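Local coordinates for protein isoprenyl transferase (Helicobacter pylori, PDB 2D2R) that catalyses the condensation of isopentenyl diphosphate with allylic diphosphates, probably using magnesium, to build undecaprenyl diphosphate, precursor of the lipid carrier for cell-wall synthesis, at residues C55-F68 and K133-S145. Sequence-based numbering, arbitrary orientation.
Sequences CANHKLECLTLYAF and KDFTQVLALNYGS
The ring of F135 lays one face against the end of helix 37-56. A56 lies over that face, its CB 4.0 Å from the ring centroid in a CH-pi contact. C55 CB comes from the same side, 3.6 Å from F135 CE1. The ring edge meets the carbonyl of L60 in the turn that follows, with L60 O 3.1 Å from F135 CD1. L60 CD2 is nearest CE1, while L63 CB approaches CZ obliquely, from the side away from A56. F135 reaches this place because its CG is anti to the backbone N (chi1 174°).

Beyond F135, strands 62-66 and 136-140 run parallel, 17° apart. Just before strand 62-66, T136 N bonds to E61 O from above the carbonyl plane. Then L63 N bonds to T136 O, V138 N to L63 O (2.7 Å, nearly straight), L65 N to V138 O and A140 N to L65 O. T64 and V138 run alongside each other, heading the same way, with T64 OG1 3.5 Å from V138 CB. The T64 hydroxyl bonds to H18. C62 SG rests on V138 CG2 on this face; L65 and L139 meet on the other.

Near the C-terminal ends, the side chains of Y66 and Y143 stand roughly perpendicular. Y66 OH lies 3.1 Å from Y143 O, at the edge of the Y66 ring. The backbone N of N142 sits 3.5 Å above the centre of the F68 ring. Y143 N meets a lone pair of F68 O, within the plane of its carbonyl. The Y66 side chain is close to S199, which probably binds substrate.

Both strands are interior to the six-stranded parallel sheet of the cis-prenyltransferase fold, with 18-22 beside 62-66 and 104-108 beside 136-140. Helix 37-56 packs on the face of L63, L65 and Q137.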
ATOM      1  N   CYS A  55      -5.050 -23.357   2.651  1.00 45.04           N
ATOM      2  CA  CYS A  55      -3.964 -22.864   1.817  1.00 45.53           C
ATOM      3  C   CYS A  55      -2.826 -23.865   1.791  1.00 46.83           C
ATOM      4  O   CYS A  55      -2.177 -24.070   0.756  1.00 46.42           O
ATOM      5  CB  CYS A  55      -3.442 -21.518   2.318  1.00 44.90           C
ATOM      6  SG  CYS A  55      -4.612 -20.146   2.137  1.00 40.33           S
ATOM      7  N   ALA A  56      -2.575 -24.478   2.942  1.00 48.43           N
ATOM      8  CA  ALA A  56      -1.513 -25.463   3.050  1.00 50.74           C
ATOM      9  C   ALA A  56      -1.825 -26.588   2.072  1.00 52.74           C
ATOM     10  O   ALA A  56      -0.945 -27.040   1.332  1.00 54.36           O
ATOM     11  CB  ALA A  56      -1.445 -26.005   4.473  1.00 49.47           C
ATOM     12  N   ASN A  57      -3.080 -27.029   2.049  1.00 54.04           N
ATOM     13  CA  ASN A  57      -3.459 -28.111   1.145  1.00 56.00           C
ATOM     14  C   ASN A  57      -3.740 -27.695  -0.274  1.00 56.86           C
ATOM     15  O   ASN A  57      -4.285 -28.497  -1.042  1.00 57.51           O
ATOM     16  CB  ASN A  57      -4.693 -28.834   1.644  1.00 56.85           C
ATOM     17  CG  ASN A  57      -4.488 -29.430   2.990  1.00 57.49           C
ATOM     18  OD1 ASN A  57      -5.439 -29.853   3.634  1.00 59.10           O
ATOM     19  ND2 ASN A  57      -3.236 -29.467   3.438  1.00 57.44           N
ATOM     20  N   HIS A  58      -3.381 -26.472  -0.645  1.00 56.32           N
ATOM     21  CA  HIS A  58      -3.660 -26.054  -1.991  1.00 55.62           C
ATOM     22  C   HIS A  58      -2.464 -25.530  -2.730  1.00 55.92           C
ATOM     23  O   HIS A  58      -2.604 -24.922  -3.783  1.00 56.44           O
ATOM     24  CB  HIS A  58      -4.811 -25.056  -1.987  1.00 56.53           C
ATOM     25  CG  HIS A  58      -6.159 -25.696  -1.809  1.00 56.56           C
ATOM     26  ND1 HIS A  58      -6.944 -26.089  -2.873  1.00 56.31           N
ATOM     27  CD2 HIS A  58      -6.841 -26.052  -0.691  1.00 56.76           C
ATOM     28  CE1 HIS A  58      -8.051 -26.657  -2.420  1.00 57.19           C
ATOM     29  NE2 HIS A  58      -8.013 -26.646  -1.098  1.00 56.99           N
ATOM     30  N   LYS A  59      -1.282 -25.815  -2.196  1.00 55.64           N
ATOM     31  CA  LYS A  59      -0.017 -25.407  -2.810  1.00 56.13           C
ATOM     32  C   LYS A  59       0.202 -23.892  -2.777  1.00 54.87           C
ATOM     33  O   LYS A  59       0.605 -23.293  -3.766  1.00 55.05           O
ATOM     34  CB  LYS A  59       0.058 -25.898  -4.267  1.00 57.86           C
ATOM     35  CG  LYS A  59       1.376 -26.609  -4.663  1.00 59.62           C
ATOM     36  CD  LYS A  59       1.432 -26.886  -6.190  1.00 60.39           C
ATOM     37  CE  LYS A  59       2.227 -28.155  -6.533  1.00 60.89           C
ATOM     38  NZ  LYS A  59       3.583 -28.211  -5.893  1.00 61.17           N
ATOM     39  N   LEU A  60      -0.100 -23.271  -1.642  1.00 53.20           N
ATOM     40  CA  LEU A  60       0.120 -21.835  -1.498  1.00 51.19           C
ATOM     41  C   LEU A  60       1.521 -21.850  -0.926  1.00 49.23           C
ATOM     42  O   LEU A  60       1.859 -22.746  -0.162  1.00 49.04           O
ATOM     43  CB  LEU A  60      -0.838 -21.239  -0.459  1.00 51.32           C
ATOM     44  CG  LEU A  60      -1.007 -19.722  -0.443  1.00 52.19           C
ATOM     45  CD1 LEU A  60      -2.257 -19.345  -1.265  1.00 52.11           C
ATOM     46  CD2 LEU A  60      -1.163 -19.218   1.001  1.00 52.42           C
ATOM     47  N   GLU A  61       2.364 -20.907  -1.275  1.00 46.12           N
ATOM     48  CA  GLU A  61       3.675 -20.981  -0.680  1.00 44.33           C
ATOM     49  C   GLU A  61       3.772 -20.128   0.605  1.00 42.51           C
ATOM     50  O   GLU A  61       4.602 -20.410   1.480  1.00 40.77           O
ATOM     51  CB  GLU A  61       4.749 -20.555  -1.694  1.00 45.26           C
ATOM     52  CG  GLU A  61       4.886 -21.452  -2.896  1.00 47.10           C
ATOM     53  CD  GLU A  61       5.840 -20.868  -3.960  1.00 51.00           C
ATOM     54  OE1 GLU A  61       6.630 -19.922  -3.639  1.00 51.68           O
ATOM     55  OE2 GLU A  61       5.805 -21.352  -5.117  1.00 51.23           O
ATOM     56  N   CYS A  62       2.902 -19.107   0.731  1.00 38.74           N
ATOM     57  CA  CYS A  62       2.970 -18.213   1.890  1.00 35.24           C
ATOM     58  C   CYS A  62       1.624 -17.536   2.179  1.00 32.92           C
ATOM     59  O   CYS A  62       0.930 -17.120   1.264  1.00 32.33           O
ATOM     60  CB  CYS A  62       4.046 -17.133   1.649  1.00 33.72           C
ATOM     61  SG  CYS A  62       4.504 -16.233   3.093  1.00 34.82           S
ATOM     62  N   LEU A  63       1.275 -17.424   3.447  1.00 29.41           N
ATOM     63  CA  LEU A  63       0.034 -16.804   3.858  1.00 29.39           C
ATOM     64  C   LEU A  63       0.445 -15.913   5.018  1.00 29.96           C
ATOM     65  O   LEU A  63       1.030 -16.401   5.995  1.00 28.27           O
ATOM     66  CB  LEU A  63      -0.957 -17.886   4.345  1.00 28.98           C
ATOM     67  CG  LEU A  63      -2.306 -17.383   4.875  1.00 32.17           C
ATOM     68  CD1 LEU A  63      -3.083 -16.771   3.679  1.00 28.07           C
ATOM     69  CD2 LEU A  63      -3.141 -18.536   5.534  1.00 30.89           C
ATOM     70  N   THR A  64       0.166 -14.611   4.918  1.00 28.45           N
ATOM     71  CA  THR A  64       0.520 -13.694   5.976  1.00 26.13           C
ATOM     72  C   THR A  64      -0.796 -13.090   6.487  1.00 28.37           C
ATOM     73  O   THR A  64      -1.587 -12.576   5.698  1.00 25.91           O
ATOM     74  CB  THR A  64       1.426 -12.589   5.452  1.00 26.52           C
ATOM     75  OG1 THR A  64       2.616 -13.167   4.926  1.00 26.62           O
ATOM     76  CG2 THR A  64       1.795 -11.658   6.569  1.00 23.20           C
ATOM     77  N   LEU A  65      -0.997 -13.124   7.810  1.00 27.04           N
ATOM     78  CA  LEU A  65      -2.234 -12.665   8.434  1.00 30.76           C
ATOM     79  C   LEU A  65      -1.977 -11.515   9.389  1.00 31.70           C
ATOM     80  O   LEU A  65      -1.037 -11.544  10.199  1.00 29.81           O
ATOM     81  CB  LEU A  65      -2.916 -13.859   9.171  1.00 30.94           C
ATOM     82  CG  LEU A  65      -3.335 -15.037   8.275  1.00 33.78           C
ATOM     83  CD1 LEU A  65      -3.838 -16.182   9.109  1.00 35.99           C
ATOM     84  CD2 LEU A  65      -4.451 -14.608   7.304  1.00 34.39           C
ATOM     85  N   TYR A  66      -2.790 -10.476   9.284  1.00 32.65           N
ATOM     86  CA  TYR A  66      -2.545  -9.336  10.128  1.00 36.55           C
ATOM     87  C   TYR A  66      -3.173  -9.602  11.488  1.00 41.05           C
ATOM     88  O   TYR A  66      -4.330  -9.251  11.742  1.00 41.26           O
ATOM     89  CB  TYR A  66      -3.091  -8.096   9.444  1.00 35.68           C
ATOM     90  CG  TYR A  66      -2.614  -6.780   9.978  1.00 36.23           C
ATOM     91  CD1 TYR A  66      -1.589  -6.699  10.912  1.00 38.02           C
ATOM     92  CD2 TYR A  66      -3.196  -5.610   9.542  1.00 37.56           C
ATOM     93  CE1 TYR A  66      -1.150  -5.476  11.397  1.00 40.40           C
ATOM     94  CE2 TYR A  66      -2.784  -4.375  10.017  1.00 41.52           C
ATOM     95  CZ  TYR A  66      -1.751  -4.308  10.944  1.00 42.47           C
ATOM     96  OH  TYR A  66      -1.307  -3.069  11.359  1.00 44.43           O
ATOM     97  N   ALA A  67      -2.389 -10.255  12.356  1.00 45.28           N
ATOM     98  CA  ALA A  67      -2.849 -10.640  13.706  1.00 48.83           C
ATOM     99  C   ALA A  67      -3.229  -9.422  14.497  1.00 51.20           C
ATOM    100  O   ALA A  67      -4.346  -9.344  15.004  1.00 52.12           O
ATOM    101  CB  ALA A  67      -1.783 -11.416  14.438  1.00 49.89           C
ATOM    102  N   PHE A  68      -2.287  -8.483  14.595  1.00 53.24           N
ATOM    103  CA  PHE A  68      -2.506  -7.218  15.275  1.00 54.97           C
ATOM    104  C   PHE A  68      -1.350  -6.209  15.137  1.00 54.75           C
ATOM    105  O   PHE A  68      -0.181  -6.604  14.898  1.00 52.40           O
ATOM    106  CB  PHE A  68      -2.866  -7.477  16.744  1.00 58.04           C
ATOM    107  CG  PHE A  68      -1.739  -7.308  17.717  1.00 60.24           C
ATOM    108  CD1 PHE A  68      -1.368  -6.033  18.174  1.00 61.12           C
ATOM    109  CD2 PHE A  68      -1.117  -8.426  18.267  1.00 61.31           C
ATOM    110  CE1 PHE A  68      -0.395  -5.874  19.185  1.00 61.40           C
ATOM    111  CE2 PHE A  68      -0.142  -8.279  19.278  1.00 62.35           C
ATOM    112  CZ  PHE A  68       0.215  -7.000  19.737  1.00 61.62           C
ATOM    113  N   LYS A 133       9.509 -26.421   4.220  1.00 64.30           N
ATOM    114  CA  LYS A 133       9.873 -25.453   3.194  1.00 62.05           C
ATOM    115  C   LYS A 133       8.823 -25.199   2.110  1.00 60.11           C
ATOM    116  O   LYS A 133       8.942 -24.240   1.355  1.00 59.92           O
ATOM    117  CB  LYS A 133      11.205 -25.857   2.564  1.00 63.06           C
ATOM    118  CG  LYS A 133      11.414 -27.357   2.467  1.00 62.75           C
ATOM    119  CD  LYS A 133      12.893 -27.659   2.269  1.00 63.28           C
ATOM    120  CE  LYS A 133      13.189 -29.149   2.287  1.00 63.76           C
ATOM    121  NZ  LYS A 133      12.718 -29.809   3.549  1.00 63.72           N
ATOM    122  N   ASP A 134       7.781 -26.018   2.051  1.00 56.98           N
ATOM    123  CA  ASP A 134       6.759 -25.797   1.037  1.00 54.26           C
ATOM    124  C   ASP A 134       5.804 -24.630   1.333  1.00 52.01           C
ATOM    125  O   ASP A 134       5.711 -23.700   0.532  1.00 51.64           O
ATOM    126  CB  ASP A 134       5.969 -27.080   0.807  1.00 55.50           C
ATOM    127  CG  ASP A 134       6.862 -28.240   0.368  1.00 57.73           C
ATOM    128  OD1 ASP A 134       7.669 -28.045  -0.582  1.00 57.81           O
ATOM    129  OD2 ASP A 134       6.757 -29.336   0.977  1.00 57.68           O
ATOM    130  N   PHE A 135       5.133 -24.667   2.487  1.00 48.20           N
ATOM    131  CA  PHE A 135       4.171 -23.638   2.882  1.00 45.76           C
ATOM    132  C   PHE A 135       4.569 -22.958   4.181  1.00 43.47           C
ATOM    133  O   PHE A 135       4.999 -23.631   5.126  1.00 42.41           O
ATOM    134  CB  PHE A 135       2.773 -24.276   3.046  1.00 46.08           C
ATOM    135  CG  PHE A 135       1.700 -23.353   3.599  1.00 46.30           C
ATOM    136  CD1 PHE A 135       1.114 -22.367   2.801  1.00 47.38           C
ATOM    137  CD2 PHE A 135       1.212 -23.533   4.900  1.00 46.81           C
ATOM    138  CE1 PHE A 135       0.048 -21.574   3.285  1.00 46.20           C
ATOM    139  CE2 PHE A 135       0.158 -22.763   5.400  1.00 46.46           C
ATOM    140  CZ  PHE A 135      -0.431 -21.774   4.583  1.00 47.37           C
ATOM    141  N   THR A 136       4.418 -21.628   4.216  1.00 40.11           N
ATOM    142  CA  THR A 136       4.714 -20.839   5.401  1.00 37.67           C
ATOM    143  C   THR A 136       3.506 -19.986   5.813  1.00 37.09           C
ATOM    144  O   THR A 136       2.796 -19.414   4.960  1.00 34.49           O
ATOM    145  CB  THR A 136       5.864 -19.847   5.192  1.00 37.86           C
ATOM    146  OG1 THR A 136       7.078 -20.533   4.868  1.00 35.50           O
ATOM    147  CG2 THR A 136       6.062 -19.009   6.477  1.00 35.33           C
ATOM    148  N   GLN A 137       3.269 -19.915   7.115  1.00 33.77           N
ATOM    149  CA  GLN A 137       2.196 -19.073   7.640  1.00 33.70           C
ATOM    150  C   GLN A 137       2.956 -18.036   8.437  1.00 33.10           C
ATOM    151  O   GLN A 137       3.769 -18.387   9.291  1.00 32.56           O
ATOM    152  CB  GLN A 137       1.226 -19.821   8.570  1.00 33.43           C
ATOM    153  CG  GLN A 137       0.073 -18.920   9.058  1.00 32.68           C
ATOM    154  CD  GLN A 137      -0.370 -19.185  10.492  1.00 30.23           C
ATOM    155  OE1 GLN A 137       0.406 -19.046  11.446  1.00 29.75           O
ATOM    156  NE2 GLN A 137      -1.621 -19.582  10.643  1.00 32.18           N
ATOM    157  N   VAL A 138       2.702 -16.766   8.129  1.00 29.83           N
ATOM    158  CA  VAL A 138       3.336 -15.662   8.799  1.00 29.67           C
ATOM    159  C   VAL A 138       2.282 -14.914   9.593  1.00 29.53           C
ATOM    160  O   VAL A 138       1.200 -14.623   9.060  1.00 29.21           O
ATOM    161  CB  VAL A 138       3.986 -14.681   7.771  1.00 29.35           C
ATOM    162  CG1 VAL A 138       4.806 -13.614   8.510  1.00 29.92           C
ATOM    163  CG2 VAL A 138       4.845 -15.470   6.752  1.00 28.84           C
ATOM    164  N   LEU A 139       2.568 -14.654  10.881  1.00 28.82           N
ATOM    165  CA  LEU A 139       1.632 -13.867  11.680  1.00 29.05           C
ATOM    166  C   LEU A 139       2.282 -12.527  11.991  1.00 28.34           C
ATOM    167  O   LEU A 139       3.430 -12.438  12.482  1.00 27.01           O
ATOM    168  CB  LEU A 139       1.199 -14.563  13.004  1.00 31.44           C
ATOM    169  CG  LEU A 139       0.311 -15.837  12.921  1.00 32.62           C
ATOM    170  CD1 LEU A 139      -0.116 -16.276  14.375  1.00 34.33           C
ATOM    171  CD2 LEU A 139      -0.896 -15.622  12.064  1.00 32.63           C
ATOM    172  N   ALA A 140       1.543 -11.476  11.658  1.00 27.13           N
ATOM    173  CA  ALA A 140       1.974 -10.121  11.917  1.00 28.48           C
ATOM    174  C   ALA A 140       1.555  -9.809  13.347  1.00 28.17           C
ATOM    175  O   ALA A 140       0.376  -9.724  13.626  1.00 29.33           O
ATOM    176  CB  ALA A 140       1.274  -9.163  10.949  1.00 28.87           C
ATOM    177  N   LEU A 141       2.530  -9.642  14.228  1.00 27.69           N
ATOM    178  CA  LEU A 141       2.291  -9.384  15.631  1.00 27.46           C
ATOM    179  C   LEU A 141       2.911  -8.096  16.085  1.00 27.17           C
ATOM    180  O   LEU A 141       4.116  -7.901  15.979  1.00 28.80           O
ATOM    181  CB  LEU A 141       2.859 -10.558  16.449  1.00 30.40           C
ATOM    182  CG  LEU A 141       2.256 -11.904  16.069  1.00 29.96           C
ATOM    183  CD1 LEU A 141       3.143 -13.052  16.648  1.00 34.80           C
ATOM    184  CD2 LEU A 141       0.818 -12.021  16.633  1.00 31.30           C
ATOM    185  N   ASN A 142       2.088  -7.205  16.632  1.00 26.66           N
ATOM    186  CA  ASN A 142       2.564  -5.870  17.033  1.00 27.65           C
ATOM    187  C   ASN A 142       3.270  -5.335  15.776  1.00 26.28           C
ATOM    188  O   ASN A 142       4.359  -4.781  15.838  1.00 24.45           O
ATOM    189  CB  ASN A 142       3.578  -5.930  18.177  1.00 28.65           C
ATOM    190  CG  ASN A 142       3.961  -4.592  18.676  1.00 28.36           C
ATOM    191  OD1 ASN A 142       3.164  -3.629  18.634  1.00 34.39           O
ATOM    192  ND2 ASN A 142       5.196  -4.479  19.176  1.00 30.86           N
ATOM    193  N   TYR A 143       2.599  -5.517  14.655  1.00 25.41           N
ATOM    194  CA  TYR A 143       3.146  -5.139  13.343  1.00 23.86           C
ATOM    195  C   TYR A 143       2.645  -3.844  12.734  1.00 25.18           C
ATOM    196  O   TYR A 143       1.445  -3.549  12.762  1.00 20.84           O
ATOM    197  CB  TYR A 143       2.845  -6.250  12.330  1.00 22.37           C
ATOM    198  CG  TYR A 143       3.375  -5.936  10.944  1.00 24.15           C
ATOM    199  CD1 TYR A 143       4.686  -6.282  10.567  1.00 23.95           C
ATOM    200  CD2 TYR A 143       2.609  -5.185  10.045  1.00 25.19           C
ATOM    201  CE1 TYR A 143       5.220  -5.868   9.295  1.00 26.48           C
ATOM    202  CE2 TYR A 143       3.129  -4.770   8.799  1.00 24.35           C
ATOM    203  CZ  TYR A 143       4.415  -5.100   8.421  1.00 26.23           C
ATOM    204  OH  TYR A 143       4.896  -4.625   7.182  1.00 22.50           O
ATOM    205  N   GLY A 144       3.587  -3.100  12.133  1.00 23.82           N
ATOM    206  CA  GLY A 144       3.215  -1.881  11.437  1.00 23.82           C
ATOM    207  C   GLY A 144       4.237  -1.747  10.324  1.00 22.47           C
ATOM    208  O   GLY A 144       5.408  -1.936  10.584  1.00 23.24           O
ATOM    209  N   SER A 145       3.808  -1.420   9.108  1.00 22.32           N
ATOM    210  CA  SER A 145       4.735  -1.283   7.986  1.00 21.53           C
ATOM    211  C   SER A 145       5.719  -0.155   8.137  1.00 20.36           C
ATOM    212  O   SER A 145       6.909  -0.324   7.888  1.00 20.41           O
ATOM    213  CB  SER A 145       3.872  -1.169   6.705  1.00 21.24           C
ATOM    214  OG  SER A 145       4.643  -1.331   5.588  1.00 22.95           O
TER